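Local coordinates for toll-like receptor 13 (Mus musculus, PDB 4Z0C), which recognises and binds bacterial 23S rRNA as an innate immune receptor, signalling through MYD88 and TRAF6 to activate NF-kappa-B and inflammatory cytokine secretion, at the glycan on Asn232. Residues are numbered along the deposited sequence; one frame, centred on the assembly and turned at random.

The glycan on Asn232. Residues 187, 210-211, 232, 255, 285. With NAG (2-acetamido-2-deoxy-beta-D-glucopyranose), chain B; NAG (2-acetamido-2-deoxy-beta-D-glucopyranose), chain C.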
loop_
_atom_site.group_PDB
_atom_site.type_symbol
_atom_site.label_atom_id
_atom_site.label_comp_id
_atom_site.label_asym_id
_atom_site.label_seq_id
_atom_site.Cartn_x
_atom_site.Cartn_y
_atom_site.Cartn_z
ATOM N N GLU A 187 -39.992 10.564 -7.793
ATOM C CA GLU A 187 -38.956 9.758 -8.428
ATOM C C GLU A 187 -39.051 8.288 -8.018
ATOM O O GLU A 187 -39.212 7.966 -6.848
ATOM C CB GLU A 187 -37.564 10.307 -8.085
ATOM C CG GLU A 187 -36.419 9.455 -8.592
ATOM C CD GLU A 187 -35.076 9.857 -8.003
ATOM O OE1 GLU A 187 -34.907 11.057 -7.688
ATOM O OE2 GLU A 187 -34.185 8.978 -7.874
ATOM N N SER A 210 -39.315 11.505 -12.265
ATOM C CA SER A 210 -38.298 10.673 -12.895
ATOM C C SER A 210 -38.396 9.180 -12.541
ATOM O O SER A 210 -38.892 8.819 -11.481
ATOM C CB SER A 210 -36.910 11.217 -12.555
ATOM O OG SER A 210 -36.262 10.368 -11.637
ATOM N N ARG A 211 -37.951 8.328 -13.466
ATOM C CA ARG A 211 -37.882 6.873 -13.278
ATOM C C ARG A 211 -39.202 6.234 -12.852
ATOM O O ARG A 211 -39.244 5.512 -11.857
ATOM C CB ARG A 211 -36.789 6.515 -12.258
ATOM C CG ARG A 211 -35.440 7.205 -12.494
ATOM C CD ARG A 211 -34.583 7.171 -11.230
ATOM N NE ARG A 211 -33.951 5.869 -11.113
ATOM C CZ ARG A 211 -34.361 4.901 -10.301
ATOM N NH1 ARG A 211 -35.411 5.084 -9.504
ATOM N NH2 ARG A 211 -33.712 3.742 -10.290
ATOM N N ASN A 232 -38.408 17.418 -13.844
ATOM C CA ASN A 232 -37.518 16.286 -14.014
ATOM C C ASN A 232 -38.264 15.074 -14.535
ATOM O O ASN A 232 -39.024 14.442 -13.806
ATOM C CB ASN A 232 -36.825 15.960 -12.682
ATOM C CG ASN A 232 -35.580 15.114 -12.867
ATOM O OD1 ASN A 232 -35.471 14.361 -13.834
ATOM N ND2 ASN A 232 -34.626 15.250 -11.943
ATOM N N ASP A 255 -35.319 18.070 -17.530
ATOM C CA ASP A 255 -34.514 16.876 -17.654
ATOM C C ASP A 255 -35.307 15.879 -18.481
ATOM O O ASP A 255 -36.351 15.400 -18.044
ATOM C CB ASP A 255 -34.163 16.297 -16.261
ATOM C CG ASP A 255 -32.987 15.300 -16.313
ATOM O OD1 ASP A 255 -32.733 14.710 -17.391
ATOM O OD2 ASP A 255 -32.330 15.083 -15.267
ATOM N N VAL A 285 -30.944 19.013 -19.284
ATOM C CA VAL A 285 -30.235 17.773 -19.046
ATOM C C VAL A 285 -30.761 16.708 -20.016
ATOM O O VAL A 285 -31.940 16.350 -20.011
ATOM C CB VAL A 285 -30.326 17.359 -17.563
ATOM C CG1 VAL A 285 -29.510 16.093 -17.296
ATOM C CG2 VAL A 285 -29.784 18.492 -16.685
HETATM C C1 NAG B . -33.520 14.333 -12.129
HETATM C C2 NAG B . -32.236 15.098 -11.839
HETATM C C3 NAG B . -31.010 14.182 -11.859
HETATM C C4 NAG B . -31.275 12.954 -11.006
HETATM C C5 NAG B . -32.506 12.287 -11.609
HETATM C C6 NAG B . -32.808 10.906 -11.056
HETATM C C7 NAG B . -31.951 17.388 -12.407
HETATM C C8 NAG B . -31.686 18.451 -13.432
HETATM N N2 NAG B . -32.094 16.142 -12.831
HETATM O O3 NAG B . -29.866 14.868 -11.416
HETATM O O4 NAG B . -30.142 12.121 -10.983
HETATM O O5 NAG B . -33.575 13.159 -11.338
HETATM O O6 NAG B . -32.566 10.958 -9.669
HETATM O O7 NAG B . -32.021 17.649 -11.210
HETATM C C1 NAG C . -29.197 12.024 -9.869
HETATM C C2 NAG C . -28.396 10.724 -9.776
HETATM C C3 NAG C . -27.259 10.803 -8.749
HETATM C C4 NAG C . -26.442 12.063 -9.001
HETATM C C5 NAG C . -27.387 13.263 -8.950
HETATM C C6 NAG C . -26.655 14.592 -9.097
HETATM C C7 NAG C . -29.623 8.763 -10.453
HETATM C C8 NAG C . -30.529 7.632 -10.067
HETATM N N2 NAG C . -29.281 9.611 -9.487
HETATM O O3 NAG C . -26.419 9.670 -8.840
HETATM O O4 NAG C . -25.373 12.162 -8.077
HETATM O O5 NAG C . -28.350 13.147 -9.986
HETATM O O6 NAG C . -26.320 14.801 -10.452
HETATM O O7 NAG C . -29.227 8.878 -11.616
HETATM O O HOH W 1 -34.622 17.022 -9.859
HETATM O O HOH W 2 -35.440 13.373 -9.357
HETATM O O HOH W 3 -32.329 12.899 -7.258
#
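The O6 hydroxyl of NAG (chain B) has three contacts: both carboxylate oxygens of Glu187, OE1 and OE2, each 3.1 Å from O6, and a water that also touches Glu187 OE1. O6 has one proton, which can go to one carboxylate oxygen or be shared between the two. The sugar is the first residue of an N-linked glycan in the leucine-rich-repeat ectodomain, set on the concave face of the solenoid. Its C1 is bonded to Asn232 ND2 (1.4 Å) at the end of strand 230-232, within an Asn-Leu-Ser sequon. Asn232 has CG anti to its backbone N (chi1 -161°), and ND2 lies 2.7 Å from a second water, which also contacts O7 of the acetamide. On the neighbouring strand 253-255, Asp255 takes a similar first torsion. Its OD2 receives the acetamide N2-H through the anti lone pair, at 2.7 Å and 161° at the hydrogen, and so helps fix the rotation of the N-acetyl group. One repeat further, Val285 CG2 lies 3.8 Å from the methyl C8. Glu187 approaches from the opposite flank, CG anti to the backbone N (chi1 174°) and the chain extended beyond it, and a third water joins OE1 to the ring oxygen O5. Ser210 OG sits beside C6. The protein buries much of this first sugar but little of NAG (chain C), whose O5 accepts a hydrogen bond from the first sugar's O3 (2.7 Å), which probably helps set the turn between the two rings; Arg211 NE merely approaches its acetyl methyl.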